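Side-chain contacts in thioesterase (Streptomyces coelicolor, PDB 3QMW), which probably hydrolyses thioesters, as an alpha/beta-hydrolase-fold thioesterase of the prodiginine biosynthetic pathway: residues 206-211 / 239-244; 214-219 / 232-237. All coordinates share one frame; numbering follows the deposited sequence.

Contact 1 (206-211 / 239-244)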
ATOM      1  N   PHE D 206       3.910  13.774  -5.687  1.00 50.79           N
ATOM      2  CA  PHE D 206       3.227  12.938  -6.647  1.00 50.55           C
ATOM      3  C   PHE D 206       2.688  13.758  -7.789  1.00 50.56           C
ATOM      4  O   PHE D 206       1.939  14.707  -7.583  1.00 50.89           O
ATOM      5  CB  PHE D 206       2.081  12.199  -5.982  1.00 50.40           C
ATOM      6  CG  PHE D 206       2.510  11.324  -4.861  1.00 49.63           C
ATOM      7  CD1 PHE D 206       2.757   9.972  -5.075  1.00 49.13           C
ATOM      8  CD2 PHE D 206       2.677  11.843  -3.589  1.00 48.23           C
ATOM      9  CE1 PHE D 206       3.159   9.146  -4.023  1.00 48.22           C
ATOM     10  CE2 PHE D 206       3.086  11.024  -2.536  1.00 48.61           C
ATOM     11  CZ  PHE D 206       3.326   9.676  -2.756  1.00 47.74           C
ATOM     12  N   SER D 207       3.076  13.379  -8.998  1.00 50.71           N
ATOM     13  CA  SER D 207       2.521  13.952 -10.205  1.00 50.65           C
ATOM     14  C   SER D 207       1.498  12.976 -10.742  1.00 50.94           C
ATOM     15  O   SER D 207       1.405  11.848 -10.264  1.00 50.51           O
ATOM     16  CB  SER D 207       3.623  14.209 -11.229  1.00 50.58           C
ATOM     17  OG  SER D 207       4.517  13.108 -11.306  1.00 50.84           O
ATOM     18  N   ALA D 208       0.721  13.435 -11.718  1.00 51.54           N
ATOM     19  CA  ALA D 208      -0.272  12.621 -12.400  1.00 52.05           C
ATOM     20  C   ALA D 208      -0.166  12.914 -13.897  1.00 52.86           C
ATOM     21  O   ALA D 208       0.048  14.051 -14.292  1.00 52.74           O
ATOM     22  CB  ALA D 208      -1.660  12.939 -11.877  1.00 51.85           C
ATOM     23  N   ALA D 209      -0.248  11.906 -14.719  1.00 54.11           N
ATOM     24  CA  ALA D 209      -0.068  12.082 -16.134  1.00 54.94           C
ATOM     25  C   ALA D 209      -1.108  12.936 -16.827  1.00 55.76           C
ATOM     26  O   ALA D 209      -0.812  13.650 -17.758  1.00 55.62           O
ATOM     27  CB  ALA D 209       0.026  10.788 -16.767  1.00 54.99           C
ATOM     28  N   ALA D 210      -2.340  12.823 -16.384  1.00 56.75           N
ATOM     29  CA  ALA D 210      -3.459  13.476 -17.025  1.00 57.53           C
ATOM     30  C   ALA D 210      -3.829  14.767 -16.338  1.00 58.33           C
ATOM     31  O   ALA D 210      -4.971  15.162 -16.360  1.00 58.42           O
ATOM     32  CB  ALA D 210      -4.626  12.569 -17.059  1.00 57.29           C
ATOM     33  N   ASP D 211      -2.867  15.365 -15.654  1.00 59.20           N
ATOM     34  CA  ASP D 211      -3.063  16.590 -14.913  1.00 59.81           C
ATOM     35  C   ASP D 211      -2.315  17.786 -15.487  1.00 60.31           C
ATOM     36  O   ASP D 211      -1.116  17.808 -15.503  1.00 60.45           O
ATOM     37  CB  ASP D 211      -2.545  16.329 -13.518  1.00 59.77           C
ATOM     38  CG  ASP D 211      -2.778  17.441 -12.612  1.00 60.30           C
ATOM     39  OD1 ASP D 211      -3.535  18.322 -12.983  1.00 60.72           O
ATOM     40  OD2 ASP D 211      -2.216  17.437 -11.517  1.00 60.92           O
ATOM     41  N   HIS D 239      -5.967  15.348 -11.980  1.00 54.21           N
ATOM     42  CA  HIS D 239      -5.860  16.180 -10.784  1.00 54.68           C
ATOM     43  C   HIS D 239      -6.695  15.644  -9.613  1.00 54.77           C
ATOM     44  O   HIS D 239      -6.355  15.886  -8.459  1.00 54.56           O
ATOM     45  CB  HIS D 239      -6.296  17.614 -11.124  1.00 54.88           C
ATOM     46  CG  HIS D 239      -5.932  18.628 -10.087  1.00 55.57           C
ATOM     47  ND1 HIS D 239      -4.796  19.403 -10.173  1.00 56.62           N
ATOM     48  CD2 HIS D 239      -6.566  19.012  -8.953  1.00 56.57           C
ATOM     49  CE1 HIS D 239      -4.742  20.218  -9.133  1.00 56.91           C
ATOM     50  NE2 HIS D 239      -5.802  19.998  -8.374  1.00 56.90           N
ATOM     51  N   PHE D 240      -7.780  14.928  -9.915  1.00 55.06           N
ATOM     52  CA  PHE D 240      -8.696  14.416  -8.886  1.00 55.54           C
ATOM     53  C   PHE D 240      -8.646  12.892  -8.651  1.00 55.65           C
ATOM     54  O   PHE D 240      -9.542  12.322  -8.006  1.00 55.65           O
ATOM     55  CB  PHE D 240     -10.133  14.847  -9.211  1.00 55.64           C
ATOM     56  CG  PHE D 240     -10.493  16.190  -8.659  1.00 56.50           C
ATOM     57  CD1 PHE D 240     -10.479  17.321  -9.472  1.00 57.14           C
ATOM     58  CD2 PHE D 240     -10.842  16.326  -7.320  1.00 57.29           C
ATOM     59  CE1 PHE D 240     -10.812  18.570  -8.960  1.00 57.52           C
ATOM     60  CE2 PHE D 240     -11.173  17.569  -6.795  1.00 57.96           C
ATOM     61  CZ  PHE D 240     -11.157  18.695  -7.618  1.00 58.13           C
ATOM     62  N   PHE D 241      -7.591  12.240  -9.134  1.00 55.78           N
ATOM     63  CA  PHE D 241      -7.401  10.800  -8.906  1.00 55.92           C
ATOM     64  C   PHE D 241      -7.710  10.360  -7.455  1.00 56.00           C
ATOM     65  O   PHE D 241      -8.227   9.255  -7.233  1.00 56.30           O
ATOM     66  CB  PHE D 241      -5.976  10.358  -9.312  1.00 55.96           C
ATOM     67  CG  PHE D 241      -4.873  10.818  -8.370  1.00 55.35           C
ATOM     68  CD1 PHE D 241      -4.729  10.261  -7.104  1.00 55.12           C
ATOM     69  CD2 PHE D 241      -3.955  11.774  -8.772  1.00 54.77           C
ATOM     70  CE1 PHE D 241      -3.712  10.676  -6.258  1.00 55.63           C
ATOM     71  CE2 PHE D 241      -2.930  12.187  -7.933  1.00 54.79           C
ATOM     72  CZ  PHE D 241      -2.809  11.643  -6.679  1.00 54.89           C
ATOM     73  N   LEU D 242      -7.408  11.241  -6.495  1.00 55.64           N
ATOM     74  CA  LEU D 242      -7.504  10.954  -5.055  1.00 55.28           C
ATOM     75  C   LEU D 242      -8.860  10.420  -4.595  1.00 54.97           C
ATOM     76  O   LEU D 242      -8.940   9.704  -3.598  1.00 55.12           O
ATOM     77  CB  LEU D 242      -7.171  12.224  -4.251  1.00 55.22           C
ATOM     78  CG  LEU D 242      -6.954  12.035  -2.750  1.00 54.43           C
ATOM     79  CD1 LEU D 242      -5.822  11.065  -2.532  1.00 54.75           C
ATOM     80  CD2 LEU D 242      -6.663  13.341  -2.075  1.00 53.09           C
ATOM     81  N   ASN D 243      -9.919  10.780  -5.307  1.00 54.68           N
ATOM     82  CA  ASN D 243     -11.262  10.344  -4.946  1.00 54.52           C
ATOM     83  C   ASN D 243     -11.412   8.822  -5.004  1.00 54.17           C
ATOM     84  O   ASN D 243     -11.978   8.223  -4.093  1.00 54.94           O
ATOM     85  CB  ASN D 243     -12.303  11.010  -5.855  1.00 54.78           C
ATOM     86  CG  ASN D 243     -12.220  12.534  -5.828  1.00 55.06           C
ATOM     87  OD1 ASN D 243     -11.999  13.146  -4.773  1.00 54.06           O
ATOM     88  ND2 ASN D 243     -12.395  13.151  -6.995  1.00 55.46           N
ATOM     89  N   GLY D 244     -10.902   8.203  -6.067  1.00 53.31           N
ATOM     90  CA  GLY D 244     -10.993   6.756  -6.229  1.00 52.52           C
ATOM     91  C   GLY D 244     -10.244   6.279  -7.460  1.00 52.01           C
ATOM     92  O   GLY D 244      -9.945   7.074  -8.366  1.00 52.47           O
TER
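Asp211 and His239 pair as the acid and the histidine of what is probably the Ser-His-Asp triad of this alpha/beta hydrolase, on loops beyond strands 203-208 and 230-235. His239 ND1 donates to Asp211 OD1 over 3.3 Å, with an N-H...O angle of 145°, so the bond is long and somewhat bent. On the ring side it is well aimed, since OD1 lies in the imidazole plane; on the acid side the donor reaches the syn side of OD1 but stands out of the carboxylate plane, the two groups being turned 81° apart. OD2 is nearly as close to ND1, at 3.5 Å, yet takes no hydrogen bond from it. With CG anti to the backbone N (chi1 -166°), the His239 ring presents ND1 to the acid; His239 CB itself also lies 3.4 Å from Asp211 OD1. Beside the polar pair, Ala208 CB meets Phe241 CD2 at 4.0 Å, approaching the ring obliquely; the Phe241 ring also packs edge-to-face with His104, whose NE2 is hydrogen-bonded to His239 O. The type I turn from Ala208 to Asp211 delivers the acid from the strand end. OD1 has weak further bonds from Ile213 N and Ala214 N, while His239 NE2 is hydrogen-bonded to Ser105 OG on the presumed nucleophile elbow. Gripped at both nitrogens, the imidazole bridges acid and serine, consistent with a charge relay.

Contact 2 (214-219 / 232-237); sequences ATPEMV and RRHLPG
Arg232 lies across one flank of helix 216-220, its aliphatic part touching Val219 and its guanidinium running past Pro216. Arg232 CD sits 3.8 Å from Val219 CG1, with Val219 CB and Arg232 CG close by, so that the two side chains cross at a slant. The valine branch that does the touching is the one anti to the backbone N (chi1 -175°). Beyond CD the arginine chain bends at chi3 (55°), which turns the guanidinium along the helix start. There Pro216 O lies over one face of that group, 4.0 Å from Arg232 NE, and Pro216 CB is 4.1 Å from Arg232 NH1; neither approach is a hydrogen bond. Further along the strand, His234 comes in at the neighbouring ring atom, with His234 CE1 3.9 Å from Pro216 CG in an oblique approach, while His234 ND1 is hydrogen-bonded to Ser207 OG on strand 203-208. Outside this first shell, Arg232 NE forms a salt bridge with Glu220 at the end of the helix, which probably keeps the guanidinium over the first turn. An alanine in place of Arg232 would probably leave the Glu220 carboxylate without its mate and strip the cover from Val219 CG1 and the Pro216 carbonyl. The helix itself starts at the N-cap residue Thr215, whose O accepts from Val219 N at 2.9 Å, while Thr215 N makes a weak bond to Met218 SD. Val219 also packs on Ala205 and Ser207 of strand 203-208. A short helix laid against the strand it leads to, the outermost within this chain, through side-chain packing, is typical of a beta-alpha-beta unit, here built from strand 203-208, helix 216-220 and strand 230-235 of the alpha/beta-hydrolase sheet.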
ATOM      1  N   ALA D 214      -0.759  20.280 -12.303  1.00 63.54           N
ATOM      2  CA  ALA D 214       0.481  19.808 -11.696  1.00 63.87           C
ATOM      3  C   ALA D 214       1.221  18.868 -12.652  1.00 64.03           C
ATOM      4  O   ALA D 214       1.119  17.643 -12.539  1.00 64.06           O
ATOM      5  CB  ALA D 214       0.201  19.127 -10.368  1.00 63.95           C
ATOM      6  N   THR D 215       1.951  19.462 -13.599  1.00 64.26           N
ATOM      7  CA  THR D 215       2.787  18.712 -14.548  1.00 64.48           C
ATOM      8  C   THR D 215       4.102  18.299 -13.888  1.00 64.47           C
ATOM      9  O   THR D 215       4.529  18.923 -12.916  1.00 64.42           O
ATOM     10  CB  THR D 215       3.115  19.543 -15.818  1.00 64.44           C
ATOM     11  OG1 THR D 215       3.711  20.791 -15.443  1.00 64.62           O
ATOM     12  CG2 THR D 215       1.860  19.814 -16.636  1.00 64.57           C
ATOM     13  N   PRO D 216       4.749  17.244 -14.410  1.00 64.54           N
ATOM     14  CA  PRO D 216       6.010  16.751 -13.852  1.00 64.63           C
ATOM     15  C   PRO D 216       7.026  17.858 -13.527  1.00 64.66           C
ATOM     16  O   PRO D 216       7.556  17.917 -12.412  1.00 64.43           O
ATOM     17  CB  PRO D 216       6.541  15.836 -14.962  1.00 64.64           C
ATOM     18  CG  PRO D 216       5.327  15.321 -15.629  1.00 64.51           C
ATOM     19  CD  PRO D 216       4.260  16.379 -15.499  1.00 64.55           C
ATOM     20  N   GLU D 217       7.284  18.725 -14.502  1.00 64.67           N
ATOM     21  CA  GLU D 217       8.186  19.865 -14.306  1.00 64.77           C
ATOM     22  C   GLU D 217       7.759  20.786 -13.141  1.00 64.36           C
ATOM     23  O   GLU D 217       8.617  21.330 -12.437  1.00 64.27           O
ATOM     24  CB  GLU D 217       8.333  20.670 -15.611  1.00 64.92           C
ATOM     25  CG  GLU D 217       7.028  21.307 -16.108  1.00 65.68           C
ATOM     26  CD  GLU D 217       7.154  22.000 -17.461  1.00 66.95           C
ATOM     27  OE1 GLU D 217       8.310  22.287 -17.852  1.00 67.63           O
ATOM     28  OE2 GLU D 217       6.120  22.251 -18.130  1.00 66.65           O
ATOM     29  N   MET D 218       6.447  20.951 -12.941  1.00 63.79           N
ATOM     30  CA  MET D 218       5.921  21.742 -11.821  1.00 63.53           C
ATOM     31  C   MET D 218       6.161  21.031 -10.497  1.00 62.78           C
ATOM     32  O   MET D 218       6.531  21.654  -9.503  1.00 62.50           O
ATOM     33  CB  MET D 218       4.415  22.005 -11.974  1.00 63.89           C
ATOM     34  CG  MET D 218       4.046  23.007 -13.056  1.00 64.96           C
ATOM     35  SD  MET D 218       2.265  23.064 -13.405  1.00 66.98           S
ATOM     36  CE  MET D 218       2.246  24.179 -14.812  1.00 65.62           C
ATOM     37  N   VAL D 219       5.942  19.723 -10.494  1.00 62.24           N
ATOM     38  CA  VAL D 219       6.132  18.918  -9.294  1.00 61.95           C
ATOM     39  C   VAL D 219       7.620  18.727  -9.031  1.00 61.64           C
ATOM     40  O   VAL D 219       8.057  18.702  -7.882  1.00 61.51           O
ATOM     41  CB  VAL D 219       5.433  17.551  -9.414  1.00 62.01           C
ATOM     42  CG1 VAL D 219       5.532  16.776  -8.096  1.00 61.58           C
ATOM     43  CG2 VAL D 219       3.974  17.748  -9.816  1.00 61.99           C
ATOM     44  N   ARG D 232      10.235  12.020  -6.465  1.00 59.05           N
ATOM     45  CA  ARG D 232       9.019  12.284  -7.199  1.00 58.79           C
ATOM     46  C   ARG D 232       8.495  10.974  -7.759  1.00 58.55           C
ATOM     47  O   ARG D 232       9.028  10.456  -8.744  1.00 58.56           O
ATOM     48  CB  ARG D 232       9.247  13.292  -8.328  1.00 58.74           C
ATOM     49  CG  ARG D 232       7.977  13.596  -9.111  1.00 58.86           C
ATOM     50  CD  ARG D 232       8.138  14.803 -10.001  1.00 59.68           C
ATOM     51  NE  ARG D 232       9.286  14.668 -10.896  1.00 60.62           N
ATOM     52  CZ  ARG D 232       9.317  13.917 -11.996  1.00 60.91           C
ATOM     53  NH1 ARG D 232       8.257  13.212 -12.374  1.00 61.13           N
ATOM     54  NH2 ARG D 232      10.425  13.875 -12.728  1.00 61.15           N
ATOM     55  N   ARG D 233       7.460  10.437  -7.120  1.00 58.25           N
ATOM     56  CA  ARG D 233       6.695   9.344  -7.702  1.00 58.03           C
ATOM     57  C   ARG D 233       5.811   9.945  -8.771  1.00 57.62           C
ATOM     58  O   ARG D 233       5.427  11.106  -8.683  1.00 57.69           O
ATOM     59  CB  ARG D 233       5.838   8.635  -6.662  1.00 58.11           C
ATOM     60  CG  ARG D 233       6.589   8.190  -5.420  1.00 58.89           C
ATOM     61  CD  ARG D 233       7.802   7.351  -5.754  1.00 59.79           C
ATOM     62  NE  ARG D 233       8.339   6.708  -4.556  1.00 61.11           N
ATOM     63  CZ  ARG D 233       9.398   5.899  -4.536  1.00 61.02           C
ATOM     64  NH1 ARG D 233      10.057   5.623  -5.655  1.00 61.39           N
ATOM     65  NH2 ARG D 233       9.801   5.369  -3.388  1.00 60.73           N
ATOM     66  N   HIS D 234       5.510   9.157  -9.793  1.00 57.28           N
ATOM     67  CA  HIS D 234       4.689   9.616 -10.901  1.00 56.95           C
ATOM     68  C   HIS D 234       3.561   8.621 -11.116  1.00 56.65           C
ATOM     69  O   HIS D 234       3.802   7.467 -11.468  1.00 56.80           O
ATOM     70  CB  HIS D 234       5.519   9.753 -12.173  1.00 56.90           C
ATOM     71  CG  HIS D 234       4.774  10.374 -13.309  1.00 56.46           C
ATOM     72  ND1 HIS D 234       4.350  11.684 -13.287  1.00 55.94           N
ATOM     73  CD2 HIS D 234       4.379   9.870 -14.500  1.00 56.07           C
ATOM     74  CE1 HIS D 234       3.724  11.960 -14.416  1.00 55.73           C
ATOM     75  NE2 HIS D 234       3.732  10.878 -15.172  1.00 55.97           N
ATOM     76  N   LEU D 235       2.334   9.085 -10.896  1.00 55.94           N
ATOM     77  CA  LEU D 235       1.154   8.251 -10.954  1.00 55.16           C
ATOM     78  C   LEU D 235       0.379   8.520 -12.234  1.00 54.84           C
ATOM     79  O   LEU D 235       0.605   9.525 -12.897  1.00 54.63           O
ATOM     80  CB  LEU D 235       0.283   8.538  -9.734  1.00 55.03           C
ATOM     81  CG  LEU D 235       0.842   7.936  -8.455  1.00 54.04           C
ATOM     82  CD1 LEU D 235       0.214   8.567  -7.249  1.00 53.34           C
ATOM     83  CD2 LEU D 235       0.593   6.447  -8.482  1.00 54.35           C
ATOM     84  N   PRO D 236      -0.528   7.608 -12.602  1.00 54.65           N
ATOM     85  CA  PRO D 236      -1.389   7.850 -13.750  1.00 54.52           C
ATOM     86  C   PRO D 236      -2.715   8.448 -13.307  1.00 54.43           C
ATOM     87  O   PRO D 236      -3.166   8.219 -12.180  1.00 54.45           O
ATOM     88  CB  PRO D 236      -1.600   6.448 -14.311  1.00 54.50           C
ATOM     89  CG  PRO D 236      -1.625   5.574 -13.074  1.00 54.52           C
ATOM     90  CD  PRO D 236      -0.732   6.257 -12.044  1.00 54.60           C
ATOM     91  N   GLY D 237      -3.340   9.209 -14.192  1.00 54.50           N
ATOM     92  CA  GLY D 237      -4.643   9.803 -13.900  1.00 54.43           C
ATOM     93  C   GLY D 237      -4.585  11.314 -13.796  1.00 54.26           C
ATOM     94  O   GLY D 237      -3.611  11.943 -14.224  1.00 54.16           O
TER

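Contacts 1 and 2 have centres about 8 Å apart; contact 1 starts from strand 203-208 and contact 2 includes strand 230-235, its parallel neighbour in the sheet. Contact 1 lies where the loops beyond these strands bring the probable triad together; contact 2 packs the intervening helix on the outermost strand within this chain. They meet directly: Ala210 N lies 2.7 Å from Gly237 O, a probable hydrogen bond that ties the turn carrying Asp211 to the start of the loop carrying His239. Phe206 CD1 packs on Leu235 CD1 at 3.6 Å, and the Ser207 OG to His234 ND1 link is modelled implausibly short, at 2.4 Å. Val219 comes near the triad residues without touching them, so contact 2 lies close to the presumed active site but outside it.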